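Local coordinates for listeriolysin O (Listeria monocytogenes, PDB 4CDB), which binds cholesterol-containing host membranes, changes conformation and inserts to form oligomeric pores that lyse the cell, at residues P108-L120 with Y218-F232. Sequence-based numbering, arbitrary orientation.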
# COMPACT_ATOMS: atom_id res chain seq x y z
N PRO A 108 9.96 -26.84 -20.92
CA PRO A 108 10.71 -26.75 -22.18
C PRO A 108 10.32 -27.83 -23.19
O PRO A 108 11.18 -28.57 -23.67
CB PRO A 108 12.16 -26.95 -21.72
CG PRO A 108 12.03 -27.88 -20.55
CD PRO A 108 10.73 -27.53 -19.87
N VAL A 109 9.03 -27.92 -23.50
CA VAL A 109 8.55 -28.89 -24.49
C VAL A 109 8.15 -28.21 -25.79
O VAL A 109 7.85 -27.01 -25.81
CB VAL A 109 7.33 -29.68 -23.96
CG1 VAL A 109 7.73 -30.57 -22.81
CG2 VAL A 109 6.22 -28.72 -23.55
N LYS A 110 8.15 -28.97 -26.87
CA LYS A 110 7.68 -28.45 -28.15
C LYS A 110 6.18 -28.21 -28.11
O LYS A 110 5.46 -28.87 -27.35
CB LYS A 110 8.05 -29.40 -29.29
CG LYS A 110 9.52 -29.31 -29.70
CD LYS A 110 10.06 -30.68 -30.08
CE LYS A 110 11.30 -30.56 -30.96
NZ LYS A 110 11.84 -31.90 -31.32
N ARG A 111 5.71 -27.27 -28.92
CA ARG A 111 4.34 -26.79 -28.83
C ARG A 111 3.56 -27.06 -30.11
O ARG A 111 4.13 -27.16 -31.19
CB ARG A 111 4.34 -25.29 -28.54
CG ARG A 111 5.08 -24.91 -27.26
CD ARG A 111 4.39 -25.49 -26.04
NE ARG A 111 2.99 -25.09 -25.99
CZ ARG A 111 2.55 -23.94 -25.49
NH1 ARG A 111 3.41 -23.07 -25.00
NH2 ARG A 111 1.26 -23.66 -25.49
N ASP A 112 2.24 -27.17 -29.97
CA ASP A 112 1.36 -27.23 -31.13
C ASP A 112 0.86 -25.81 -31.42
O ASP A 112 1.58 -24.84 -31.19
CB ASP A 112 0.19 -28.18 -30.87
CG ASP A 112 -0.40 -28.77 -32.15
OD1 ASP A 112 -0.27 -28.13 -33.22
OD2 ASP A 112 -0.99 -29.86 -32.08
N SER A 113 -0.37 -25.70 -31.91
CA SER A 113 -0.91 -24.39 -32.27
C SER A 113 -1.85 -23.83 -31.20
O SER A 113 -2.40 -24.57 -30.39
CB SER A 113 -1.65 -24.47 -33.61
OG SER A 113 -2.76 -25.35 -33.52
N LEU A 114 -2.01 -22.51 -31.21
CA LEU A 114 -2.99 -21.84 -30.36
C LEU A 114 -3.54 -20.59 -31.04
O LEU A 114 -2.95 -20.09 -32.01
CB LEU A 114 -2.40 -21.49 -28.98
CG LEU A 114 -1.06 -20.75 -28.85
CD1 LEU A 114 -1.15 -19.28 -29.27
CD2 LEU A 114 -0.56 -20.86 -27.42
N THR A 115 -4.67 -20.09 -30.55
CA THR A 115 -5.24 -18.86 -31.08
C THR A 115 -5.10 -17.74 -30.06
O THR A 115 -5.53 -17.88 -28.91
CB THR A 115 -6.72 -19.02 -31.46
OG1 THR A 115 -6.86 -20.05 -32.44
CG2 THR A 115 -7.28 -17.72 -32.02
N LEU A 116 -4.50 -16.63 -30.48
CA LEU A 116 -4.39 -15.44 -29.63
C LEU A 116 -5.49 -14.45 -29.98
O LEU A 116 -5.88 -14.32 -31.15
CB LEU A 116 -3.02 -14.78 -29.81
CG LEU A 116 -1.82 -15.57 -29.28
CD1 LEU A 116 -0.54 -14.81 -29.55
CD2 LEU A 116 -1.98 -15.86 -27.79
N SER A 117 -5.99 -13.75 -28.97
CA SER A 117 -7.02 -12.74 -29.17
C SER A 117 -6.71 -11.49 -28.35
O SER A 117 -6.23 -11.58 -27.22
CB SER A 117 -8.39 -13.29 -28.80
OG SER A 117 -9.38 -12.28 -28.83
N ILE A 118 -7.00 -10.32 -28.92
CA ILE A 118 -6.71 -9.05 -28.26
C ILE A 118 -8.01 -8.28 -28.01
O ILE A 118 -8.96 -8.40 -28.78
CB ILE A 118 -5.71 -8.20 -29.09
CG1 ILE A 118 -5.08 -7.10 -28.23
CG2 ILE A 118 -6.38 -7.62 -30.34
CD1 ILE A 118 -3.86 -6.46 -28.87
N ASP A 119 -8.04 -7.49 -26.94
CA ASP A 119 -9.27 -6.80 -26.55
C ASP A 119 -9.32 -5.31 -26.91
O ASP A 119 -10.09 -4.55 -26.33
CB ASP A 119 -9.52 -6.97 -25.05
CG ASP A 119 -8.47 -6.28 -24.19
OD1 ASP A 119 -7.39 -5.96 -24.72
OD2 ASP A 119 -8.73 -6.07 -22.99
N LEU A 120 -8.49 -4.90 -27.87
CA LEU A 120 -8.48 -3.50 -28.31
C LEU A 120 -9.82 -3.15 -28.95
O LEU A 120 -10.41 -3.98 -29.66
CB LEU A 120 -7.31 -3.23 -29.26
CG LEU A 120 -5.95 -3.04 -28.60
CD1 LEU A 120 -4.84 -2.99 -29.64
CD2 LEU A 120 -5.94 -1.77 -27.76
N TYR A 218 -4.10 -3.05 -23.13
CA TYR A 218 -4.79 -4.17 -23.75
C TYR A 218 -4.42 -5.50 -23.09
O TYR A 218 -3.38 -5.62 -22.44
CB TYR A 218 -4.51 -4.23 -25.25
CG TYR A 218 -3.04 -4.29 -25.62
CD1 TYR A 218 -2.38 -5.51 -25.75
CD2 TYR A 218 -2.31 -3.13 -25.83
CE1 TYR A 218 -1.05 -5.56 -26.08
CE2 TYR A 218 -0.97 -3.17 -26.17
CZ TYR A 218 -0.34 -4.39 -26.29
OH TYR A 218 0.99 -4.44 -26.63
N ASN A 219 -5.30 -6.49 -23.27
CA ASN A 219 -5.04 -7.85 -22.83
C ASN A 219 -5.02 -8.80 -24.02
O ASN A 219 -5.86 -8.70 -24.91
CB ASN A 219 -6.09 -8.30 -21.82
CG ASN A 219 -6.04 -7.50 -20.53
OD1 ASN A 219 -5.39 -7.90 -19.57
ND2 ASN A 219 -6.74 -6.37 -20.51
N VAL A 220 -4.06 -9.72 -24.02
CA VAL A 220 -4.03 -10.78 -25.00
C VAL A 220 -4.28 -12.12 -24.32
O VAL A 220 -3.55 -12.51 -23.41
CB VAL A 220 -2.68 -10.82 -25.76
CG1 VAL A 220 -2.63 -12.04 -26.68
CG2 VAL A 220 -2.48 -9.53 -26.55
N ASN A 221 -5.33 -12.81 -24.75
CA ASN A 221 -5.69 -14.10 -24.17
C ASN A 221 -5.56 -15.26 -25.16
O ASN A 221 -5.45 -15.05 -26.37
CB ASN A 221 -7.09 -14.06 -23.55
CG ASN A 221 -8.17 -13.81 -24.58
OD1 ASN A 221 -7.89 -13.33 -25.68
ND2 ASN A 221 -9.41 -14.12 -24.23
N VAL A 222 -5.59 -16.49 -24.63
CA VAL A 222 -5.39 -17.69 -25.43
C VAL A 222 -6.64 -18.56 -25.39
O VAL A 222 -7.37 -18.56 -24.39
CB VAL A 222 -4.20 -18.51 -24.90
CG1 VAL A 222 -3.82 -19.62 -25.86
CG2 VAL A 222 -3.01 -17.60 -24.68
N ASN A 223 -6.91 -19.29 -26.47
CA ASN A 223 -8.00 -20.26 -26.49
C ASN A 223 -7.86 -21.29 -25.38
O ASN A 223 -6.74 -21.63 -24.99
CB ASN A 223 -8.04 -20.98 -27.85
CG ASN A 223 -6.85 -21.88 -28.06
OD1 ASN A 223 -5.74 -21.42 -28.34
ND2 ASN A 223 -7.06 -23.19 -27.94
N GLU A 224 -8.98 -21.78 -24.87
CA GLU A 224 -8.96 -22.85 -23.87
C GLU A 224 -9.18 -24.20 -24.54
O GLU A 224 -10.29 -24.50 -24.98
CB GLU A 224 -10.01 -22.61 -22.78
CG GLU A 224 -9.77 -21.35 -21.95
CD GLU A 224 -10.76 -21.21 -20.81
OE1 GLU A 224 -11.67 -22.06 -20.69
OE2 GLU A 224 -10.63 -20.24 -20.03
N PRO A 225 -8.12 -25.02 -24.62
CA PRO A 225 -8.17 -26.31 -25.31
C PRO A 225 -9.12 -27.29 -24.63
O PRO A 225 -9.18 -27.35 -23.40
CB PRO A 225 -6.73 -26.81 -25.22
CG PRO A 225 -6.18 -26.15 -24.00
CD PRO A 225 -6.81 -24.79 -23.98
N THR A 226 -9.85 -28.06 -25.43
CA THR A 226 -10.78 -29.06 -24.90
C THR A 226 -10.03 -30.30 -24.41
O THR A 226 -10.58 -31.10 -23.65
CB THR A 226 -11.81 -29.49 -25.95
OG1 THR A 226 -11.14 -29.93 -27.13
CG2 THR A 226 -12.74 -28.33 -26.30
N ARG A 227 -8.79 -30.45 -24.85
CA ARG A 227 -7.94 -31.55 -24.42
C ARG A 227 -6.62 -31.00 -23.89
O ARG A 227 -6.05 -30.09 -24.49
CB ARG A 227 -7.66 -32.51 -25.58
CG ARG A 227 -8.90 -33.14 -26.18
CD ARG A 227 -8.56 -33.97 -27.41
NE ARG A 227 -7.61 -35.03 -27.09
CZ ARG A 227 -7.01 -35.80 -28.00
NH1 ARG A 227 -7.25 -35.63 -29.29
NH2 ARG A 227 -6.16 -36.74 -27.61
N PRO A 228 -6.15 -31.55 -22.77
CA PRO A 228 -4.87 -31.14 -22.17
C PRO A 228 -3.70 -31.31 -23.13
O PRO A 228 -2.74 -30.55 -23.08
CB PRO A 228 -4.73 -32.08 -20.98
CG PRO A 228 -6.13 -32.42 -20.60
CD PRO A 228 -6.88 -32.49 -21.90
N SER A 229 -3.78 -32.31 -24.00
CA SER A 229 -2.69 -32.62 -24.93
C SER A 229 -2.58 -31.64 -26.10
O SER A 229 -1.59 -31.66 -26.83
CB SER A 229 -2.84 -34.04 -25.47
OG SER A 229 -4.07 -34.21 -26.14
N ARG A 230 -3.59 -30.80 -26.29
CA ARG A 230 -3.63 -29.89 -27.44
C ARG A 230 -2.46 -28.90 -27.49
O ARG A 230 -2.05 -28.49 -28.57
CB ARG A 230 -4.96 -29.13 -27.51
CG ARG A 230 -5.92 -29.65 -28.56
CD ARG A 230 -5.27 -29.70 -29.94
NE ARG A 230 -5.59 -28.54 -30.78
CZ ARG A 230 -4.74 -27.56 -31.06
NH1 ARG A 230 -3.50 -27.58 -30.58
NH2 ARG A 230 -5.12 -26.55 -31.83
N PHE A 231 -1.94 -28.53 -26.33
CA PHE A 231 -0.87 -27.54 -26.28
C PHE A 231 0.51 -28.13 -26.57
O PHE A 231 1.46 -27.40 -26.86
CB PHE A 231 -0.86 -26.81 -24.93
CG PHE A 231 -1.82 -25.65 -24.86
CD1 PHE A 231 -2.47 -25.21 -26.01
CD2 PHE A 231 -2.08 -25.01 -23.66
CE1 PHE A 231 -3.35 -24.14 -25.95
CE2 PHE A 231 -2.96 -23.95 -23.60
CZ PHE A 231 -3.60 -23.51 -24.75
N PHE A 232 0.62 -29.45 -26.50
CA PHE A 232 1.90 -30.11 -26.69
C PHE A 232 2.14 -30.51 -28.14
O PHE A 232 1.20 -30.83 -28.87
CB PHE A 232 2.01 -31.34 -25.79
CG PHE A 232 1.92 -31.02 -24.33
CD1 PHE A 232 3.01 -30.50 -23.65
CD2 PHE A 232 0.74 -31.22 -23.63
CE1 PHE A 232 2.93 -30.20 -22.30
CE2 PHE A 232 0.65 -30.93 -22.29
CZ PHE A 232 1.74 -30.41 -21.62
O HOH W 1 0.17 -24.63 -27.83
O HOH W 2 -1.64 -31.55 -29.71
O HOH W 3 -4.85 -25.03 -28.73
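Arg111 curls against Phe231, its CB 3.9 Å from Phe231 O. CG sits beside the backbone N (chi1 -58°), and further bends at chi2 and chi3 fold the chain back, carrying CD close to the same carbonyl. NE then gives Phe231 O a 2.9 Å hydrogen bond, the oxygen lying in the guanidinium plane. NH2 rests over one face of the Phe231 ring, 3.7 Å from its CG, with the two planes 60° apart, and also bonds Gly90 O; a sodium ion shared with Asn134 is near this side chain. Asp112 N reaches Phe231 O from the opposite face of the carbonyl plane, so two donors grip one acceptor.

Next along, Arg230 holds Ser113 end-on, NH1 to O and NH2 to OG (3.1 Å), both acceptors tilted from the guanidinium plane. Asn223 OD1 stands in for a backbone carbonyl, taking Thr115 N at 2.8 Å while Asn223 N bonds Thr115 O, which carries the antiparallel pairing one step past Val222. Ser117 and Asn221 form the antiparallel hydrogen-bonded pair. At the far end Asp119 splits its carboxylate, OD1 to Asn219 N (2.6 Å) and OD2 to Asn219 ND2 (3.2 Å), steadying the amide through ND2.

Leu116 CD2 lies against Val222 CG2 at 3.7 Å, and Ile118 CD1 meets Tyr218 CD1; helix 137-152 packs on Leu116 and Tyr218. Strand 114-118 runs between 129-132 and the end of 207-222 in the large antiparallel sheet of this cholesterol-dependent cytolysin, while helix 14-28 packs against the 227-229 turn.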